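Regulatory protein, TetR family (Rhodobacter sphaeroides 2.4.1, PDB 3BRU) represses transcription of its own operon as a TetR-family DNA-binding regulator, probably by binding two operator sequences in the promoter. Local coordinates at residues L92-Q95 with A96-G100; R158-Q161 with L162-A166; G170-S173 with A174-P178. All coordinates share one frame; numbering follows the deposited sequence.

Contact 1 of 3, residues L92-Q95 with A96-G100; sequences LLDQ and AFLDG
Phe97 N donates to Leu93 O at 2.7 Å, one turn back along helix 74-97. Residues 92-95 and 96-100 form one continuous piece of chain, the last turns of this helix and its exit. Leu98 N follows with a bond to Asp94 O at 3.1 Å; here the donor stands 42° out of the carbonyl plane. Ala96 N makes a longer, weak bond to Leu92 O. Leu98 is the first residue to leave helical backbone angles. Past it, Asp99 N bonds back three residues to Ala96 O.

Leu93 and Phe97 lie alongside each other and point the same way. In both, CG sits anti to the carbonyl carbon, with chi1 -77° in Leu93 and -75° in Phe97. The shared torsion carries the two side chains off the same flank of the helix. Methyl CD2 of Leu93 then lies over one ring face of Phe97, 3.9 Å from CZ, displaced toward the ring rim. This is a CH-pi contact. Both residues are buried, and they pack on Trp155, Arg158, Thr159 and Leu162 of helix 143-167. Ala96 is also buried, against Phe111 and Met114 of helix 104-120.

Asp94 and Leu98 make a second, more open pair. CB of Leu98 rests 3.1 Å from Asp94 O, and CD1 reaches 4.1 Å from Asp94 OD1. That carboxylate is chiefly engaged elsewhere, in a salt bridge with Arg158. Beyond the helix, Asp99 OD1 accepts a hydrogen bond from Ser101 N. The whole is an amphipathic helix C-terminus: an apolar i to i+4 pair faces the all-helical body of this TetR-family protein as the backbone unwinds into the turn before helix 104-120.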
loop_
_atom_site.group_PDB
_atom_site.type_symbol
_atom_site.label_atom_id
_atom_site.label_comp_id
_atom_site.label_asym_id
_atom_site.label_seq_id
_atom_site.Cartn_x
_atom_site.Cartn_y
_atom_site.Cartn_z
ATOM N N LEU A 92 5.595 2.934 20.285
ATOM C CA LEU A 92 4.947 4.127 19.830
ATOM C C LEU A 92 3.419 4.022 20.032
ATOM O O LEU A 92 2.787 4.979 20.476
ATOM C CB LEU A 92 5.399 4.447 18.406
ATOM C CG LEU A 92 4.516 5.112 17.353
ATOM C CD1 LEU A 92 5.317 6.034 16.424
ATOM C CD2 LEU A 92 3.921 3.959 16.549
ATOM N N LEU A 93 2.849 2.854 19.751
ATOM C CA LEU A 93 1.454 2.567 20.063
ATOM C C LEU A 93 1.155 2.629 21.563
ATOM O O LEU A 93 0.055 3.001 21.954
ATOM C CB LEU A 93 1.038 1.185 19.512
ATOM C CG LEU A 93 0.743 0.995 18.014
ATOM C CD1 LEU A 93 0.363 -0.452 17.688
ATOM C CD2 LEU A 93 -0.349 1.938 17.523
ATOM N N ASP A 94 2.105 2.220 22.395
ATOM C CA ASP A 94 1.931 2.244 23.844
ATOM C C ASP A 94 1.693 3.667 24.317
ATOM O O ASP A 94 0.865 3.906 25.198
ATOM C CB ASP A 94 3.174 1.710 24.550
ATOM C CG ASP A 94 3.270 0.189 24.496
ATOM O OD1 ASP A 94 2.269 -0.475 24.113
ATOM O OD2 ASP A 94 4.351 -0.357 24.825
ATOM N N GLN A 95 2.437 4.601 23.719
ATOM C CA GLN A 95 2.376 6.016 24.092
ATOM C C GLN A 95 0.968 6.556 23.853
ATOM O O GLN A 95 0.407 7.233 24.726
ATOM C CB GLN A 95 3.416 6.832 23.328
ATOM C CG GLN A 95 4.363 7.490 24.231
ATOM C CD GLN A 95 5.422 8.325 23.519
ATOM O OE1 GLN A 95 5.567 9.509 23.793
ATOM N NE2 GLN A 95 6.187 7.705 22.637
ATOM N N ALA A 96 0.405 6.216 22.688
ATOM C CA ALA A 96 -0.912 6.672 22.285
ATOM C C ALA A 96 -2.019 5.831 22.947
ATOM O O ALA A 96 -2.796 6.347 23.772
ATOM C CB ALA A 96 -1.037 6.670 20.768
ATOM N N PHE A 97 -2.059 4.538 22.631
ATOM C CA PHE A 97 -3.166 3.662 23.035
ATOM C C PHE A 97 -3.289 3.459 24.536
ATOM O O PHE A 97 -4.405 3.219 25.020
ATOM C CB PHE A 97 -3.062 2.295 22.353
ATOM C CG PHE A 97 -3.443 2.294 20.890
ATOM C CD1 PHE A 97 -3.476 3.477 20.145
ATOM C CD2 PHE A 97 -3.738 1.086 20.245
ATOM C CE1 PHE A 97 -3.838 3.468 18.777
ATOM C CE2 PHE A 97 -4.086 1.062 18.890
ATOM C CZ PHE A 97 -4.136 2.254 18.151
ATOM N N LEU A 98 -2.167 3.527 25.267
ATOM C CA LEU A 98 -2.193 3.326 26.728
ATOM C C LEU A 98 -2.234 4.619 27.567
ATOM O O LEU A 98 -2.174 4.562 28.806
ATOM C CB LEU A 98 -1.046 2.429 27.207
ATOM C CG LEU A 98 -0.880 1.029 26.619
ATOM C CD1 LEU A 98 0.107 0.325 27.468
ATOM C CD2 LEU A 98 -2.180 0.228 26.553
ATOM N N ASP A 99 -2.358 5.768 26.903
ATOM C CA ASP A 99 -2.497 7.065 27.592
ATOM C C ASP A 99 -3.901 7.268 28.180
ATOM O O ASP A 99 -4.835 7.639 27.454
ATOM C CB ASP A 99 -2.138 8.258 26.677
ATOM C CG ASP A 99 -2.075 9.607 27.451
ATOM O OD1 ASP A 99 -2.592 9.695 28.591
ATOM O OD2 ASP A 99 -1.512 10.597 26.933
ATOM N N GLY A 100 -4.008 7.062 29.497
ATOM C CA GLY A 100 -5.260 7.171 30.263
ATOM C C GLY A 100 -5.740 8.591 30.512
ATOM O O GLY A 100 -6.842 8.790 31.032
#

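Contact 2 of 3, residues R158-Q161 with L162-A166; sequences RTAQ and LFREA
Thr159 and Phe163 meet on an unbroken part of helix 143-167, where four consecutive i to i+4 backbone bonds run from Leu162 N to Arg158 O through to Glu165 N to Gln161 O. CG2 of Thr159 is anti to the backbone N, which brings this methyl alongside Phe163, 3.6 Å from CE2. Thr159 O lies over one face of the same ring, 3.5 Å from CG. The hydroxyl OG1 bonds instead with Trp155 O and Trp186 NE1.

Arg164 bends at chi3 (-64°) and folds back along its own helix. One guanidinium face comes over Ala160 O and Gln161 CA, with NH2 3.5 Å from that CA. Gln161 and Glu165 run obliquely past each other, their amide and carboxylate planes 87° apart; NE2 of Gln161 is 3.4 Å from Glu165 OE2. The other oxygen, OE1, pairs with Arg107 in a salt bridge.

Leu162 turns to Pro104 and Arg107, while Phe163 packs on Leu108, Leu172 and Pro178. Both are buried, while Gln161 and Arg164 are exposed. This is the pattern of an amphipathic helix packed among helices 74-97, 104-120 and 178-199 in the helical bundle of a TetR-type C-terminal domain.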
loop_
_atom_site.group_PDB
_atom_site.type_symbol
_atom_site.label_atom_id
_atom_site.label_comp_id
_atom_site.label_asym_id
_atom_site.label_seq_id
_atom_site.Cartn_x
_atom_site.Cartn_y
_atom_site.Cartn_z
ATOM N N ARG A 158 -4.922 -4.508 18.886
ATOM C CA ARG A 158 -4.787 -3.410 19.850
ATOM C C ARG A 158 -5.821 -2.319 19.555
ATOM O O ARG A 158 -6.400 -1.738 20.465
ATOM C CB ARG A 158 -3.372 -2.834 19.835
ATOM C CG ARG A 158 -2.322 -3.819 20.300
ATOM C CD ARG A 158 -0.962 -3.126 20.414
ATOM N NE ARG A 158 -0.933 -2.180 21.530
ATOM C CZ ARG A 158 0.168 -1.596 22.016
ATOM N NH1 ARG A 158 1.371 -1.842 21.482
ATOM N NH2 ARG A 158 0.059 -0.775 23.054
ATOM N N THR A 159 -6.064 -2.093 18.264
ATOM C CA THR A 159 -6.964 -1.061 17.766
ATOM C C THR A 159 -8.441 -1.407 18.011
ATOM O O THR A 159 -9.200 -0.534 18.410
ATOM C CB THR A 159 -6.658 -0.783 16.286
ATOM O OG1 THR A 159 -5.257 -0.537 16.182
ATOM C CG2 THR A 159 -7.409 0.423 15.737
ATOM N N ALA A 160 -8.826 -2.663 17.792
ATOM C CA ALA A 160 -10.172 -3.138 18.118
ATOM C C ALA A 160 -10.454 -2.985 19.604
ATOM O O ALA A 160 -11.543 -2.594 19.993
ATOM C CB ALA A 160 -10.348 -4.560 17.699
ATOM N N GLN A 161 -9.461 -3.269 20.433
ATOM C CA GLN A 161 -9.611 -3.091 21.880
ATOM C C GLN A 161 -9.859 -1.603 22.192
ATOM O O GLN A 161 -10.738 -1.280 22.970
ATOM C CB GLN A 161 -8.404 -3.634 22.617
ATOM C CG GLN A 161 -8.504 -3.570 24.132
ATOM C CD GLN A 161 -7.117 -3.593 24.802
ATOM O OE1 GLN A 161 -6.084 -3.841 24.144
ATOM N NE2 GLN A 161 -7.086 -3.328 26.114
ATOM N N LEU A 162 -9.121 -0.713 21.518
ATOM C CA LEU A 162 -9.349 0.725 21.595
ATOM C C LEU A 162 -10.790 1.077 21.234
ATOM O O LEU A 162 -11.461 1.814 21.986
ATOM C CB LEU A 162 -8.387 1.469 20.670
ATOM C CG LEU A 162 -8.337 2.992 20.799
ATOM C CD1 LEU A 162 -8.289 3.369 22.273
ATOM C CD2 LEU A 162 -7.100 3.568 20.098
ATOM N N PHE A 163 -11.247 0.538 20.091
ATOM C CA PHE A 163 -12.622 0.708 19.633
ATOM C C PHE A 163 -13.670 0.128 20.604
ATOM O O PHE A 163 -14.729 0.721 20.744
ATOM C CB PHE A 163 -12.852 0.179 18.197
ATOM C CG PHE A 163 -12.085 0.925 17.126
ATOM C CD1 PHE A 163 -11.833 2.294 17.232
ATOM C CD2 PHE A 163 -11.635 0.264 15.981
ATOM C CE1 PHE A 163 -11.102 2.980 16.218
ATOM C CE2 PHE A 163 -10.934 0.946 14.972
ATOM C CZ PHE A 163 -10.660 2.305 15.092
ATOM N N ARG A 164 -13.410 -1.018 21.241
ATOM C CA ARG A 164 -14.331 -1.523 22.276
ATOM C C ARG A 164 -14.442 -0.569 23.454
ATOM O O ARG A 164 -15.519 -0.389 23.997
ATOM C CB ARG A 164 -13.944 -2.910 22.776
ATOM C CG ARG A 164 -14.446 -4.008 21.902
ATOM C CD ARG A 164 -14.300 -5.398 22.542
ATOM N NE ARG A 164 -12.885 -5.721 22.729
ATOM C CZ ARG A 164 -12.077 -6.204 21.787
ATOM N NH1 ARG A 164 -12.557 -6.478 20.559
ATOM N NH2 ARG A 164 -10.790 -6.407 22.090
ATOM N N GLU A 165 -13.337 0.050 23.850
ATOM C CA GLU A 165 -13.384 1.082 24.883
ATOM C C GLU A 165 -14.095 2.356 24.428
ATOM O O GLU A 165 -14.761 3.009 25.234
ATOM C CB GLU A 165 -11.985 1.407 25.371
ATOM C CG GLU A 165 -11.299 0.209 25.968
ATOM C CD GLU A 165 -9.784 0.389 26.103
ATOM O OE1 GLU A 165 -9.280 1.524 25.861
ATOM O OE2 GLU A 165 -9.097 -0.612 26.460
ATOM N N ALA A 166 -13.947 2.719 23.147
ATOM C CA ALA A 166 -14.720 3.824 22.565
ATOM C C ALA A 166 -16.222 3.531 22.586
ATOM O O ALA A 166 -17.002 4.450 22.806
ATOM C CB ALA A 166 -14.250 4.169 21.166
#

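Contact 3 of 3, residues G170-S173 with A174-P178; sequences GELS and ADHDP
Leu172 CD2 touches the imidazole of His176, 3.5 Å from CD2 of the ring. The two side chains cross at about a right angle, and the methyl meets the ring obliquely. His176 CG is anti to its carbonyl carbon (chi1 -75°), which places the ring beside Leu172.

The backbone closes over the same residues. His176 N donates to Ser173 O at 3.2 Å, from a position 49° out of the carbonyl plane. This i to i+3 bond draws residues 173-176 into a beta turn, within the connection between helices 143-167 and 178-199. At its start, Gly170 has positive phi and is the C-prime residue of a Schellman motif that ends helix 143-167. Glu171 N reaches back to Ala166 O there, and Gly170 N to Gln167 O. At the far end, Asp177 is the N-cap of helix 178-199, with OD1 accepting from Asp179 N.

A second shell fixes the turn. Gln167 NE2 bonds to Ser173 O, so that carbonyl receives two donors. Leu172 is buried against Gln167 and Phe216. Glu171 OE1 accepts from Leu105 N at the start of helix 104-120. Across the subunit boundary, His176 packs on Arg214 of the second subunit, and Asp175 OD1 forms a long, weak ion pair with that arginine.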
loop_
_atom_site.group_PDB
_atom_site.type_symbol
_atom_site.label_atom_id
_atom_site.label_comp_id
_atom_site.label_asym_id
_atom_site.label_seq_id
_atom_site.Cartn_x
_atom_site.Cartn_y
_atom_site.Cartn_z
ATOM N N GLY A 170 -19.379 5.496 24.913
ATOM C CA GLY A 170 -20.287 6.259 24.052
ATOM C C GLY A 170 -19.707 7.053 22.888
ATOM O O GLY A 170 -20.428 7.788 22.224
ATOM N N GLU A 171 -18.415 6.893 22.622
ATOM C CA GLU A 171 -17.731 7.632 21.547
ATOM C C GLU A 171 -17.963 7.039 20.165
ATOM O O GLU A 171 -17.906 7.757 19.156
ATOM C CB GLU A 171 -16.221 7.683 21.806
ATOM C CG GLU A 171 -15.760 8.810 22.736
ATOM C CD GLU A 171 -14.258 9.032 22.674
ATOM O OE1 GLU A 171 -13.525 8.037 22.637
ATOM O OE2 GLU A 171 -13.808 10.194 22.668
ATOM N N LEU A 172 -18.194 5.726 20.143
ATOM C CA LEU A 172 -18.491 4.959 18.952
ATOM C C LEU A 172 -19.885 4.368 19.147
ATOM O O LEU A 172 -20.260 4.025 20.270
ATOM C CB LEU A 172 -17.487 3.812 18.837
ATOM C CG LEU A 172 -16.757 3.445 17.545
ATOM C CD1 LEU A 172 -16.474 1.975 17.552
ATOM C CD2 LEU A 172 -17.490 3.835 16.251
ATOM N N SER A 173 -20.663 4.249 18.075
ATOM C CA SER A 173 -22.030 3.767 18.236
ATOM C C SER A 173 -22.005 2.255 18.417
ATOM O O SER A 173 -21.141 1.585 17.844
ATOM C CB SER A 173 -22.936 4.211 17.067
ATOM O OG SER A 173 -22.960 3.284 15.994
ATOM N N ALA A 174 -22.931 1.735 19.227
ATOM C CA ALA A 174 -23.063 0.291 19.471
ATOM C C ALA A 174 -23.238 -0.472 18.163
ATOM O O ALA A 174 -22.991 -1.663 18.090
ATOM C CB ALA A 174 -24.229 0.017 20.398
ATOM N N ASP A 175 -23.650 0.254 17.137
ATOM C CA ASP A 175 -23.797 -0.222 15.772
ATOM C C ASP A 175 -22.559 -0.890 15.120
ATOM O O ASP A 175 -22.674 -1.945 14.477
ATOM C CB ASP A 175 -24.178 0.990 14.940
ATOM C CG ASP A 175 -25.116 0.661 13.859
ATOM O OD1 ASP A 175 -25.688 1.606 13.279
ATOM O OD2 ASP A 175 -25.299 -0.539 13.593
ATOM N N HIS A 176 -21.397 -0.257 15.275
ATOM C CA HIS A 176 -20.147 -0.661 14.623
ATOM C C HIS A 176 -19.504 -1.939 15.160
ATOM O O HIS A 176 -19.540 -2.195 16.368
ATOM C CB HIS A 176 -19.139 0.482 14.732
ATOM C CG HIS A 176 -19.435 1.612 13.809
ATOM N ND1 HIS A 176 -19.136 1.563 12.465
ATOM C CD2 HIS A 176 -20.045 2.802 14.019
ATOM C CE1 HIS A 176 -19.542 2.680 11.884
ATOM N NE2 HIS A 176 -20.103 3.446 12.805
ATOM N N ASP A 177 -18.911 -2.730 14.264
ATOM C CA ASP A 177 -18.071 -3.858 14.677
ATOM C C ASP A 177 -16.624 -3.358 14.917
ATOM O O ASP A 177 -15.975 -2.877 13.978
ATOM C CB ASP A 177 -18.130 -5.005 13.640
ATOM C CG ASP A 177 -17.193 -6.200 13.989
ATOM O OD1 ASP A 177 -16.598 -6.230 15.092
ATOM O OD2 ASP A 177 -17.045 -7.128 13.144
ATOM N N PRO A 178 -16.142 -3.418 16.190
ATOM C CA PRO A 178 -14.776 -2.922 16.487
ATOM C C PRO A 178 -13.674 -3.650 15.712
ATOM O O PRO A 178 -12.701 -3.010 15.303
ATOM C CB PRO A 178 -14.627 -3.092 18.008
ATOM C CG PRO A 178 -15.771 -3.921 18.461
ATOM C CD PRO A 178 -16.857 -3.856 17.411
#

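In the fold
Contact 1 comes first along the chain, at the end of helix 74-97. Contact 2 follows near the end of helix 143-167, and contact 3 in the connection to helix 178-199. The three stand in series; none encloses or crosses another. Each spans adjoining residues, and contact 3 holds a turn at residues 173-176. Contacts 1 and 2 touch where Asp94 OD1 meets Arg158 NH2 in a 2.5 Å salt bridge. Contacts 2 and 3 meet a few residues on, where Ala166 O probably also accepts from Leu172 N and Arg164 packs on Pro178. Together they join helices 74-97, 143-167 and 178-199, with contact 3 extending to the second subunit.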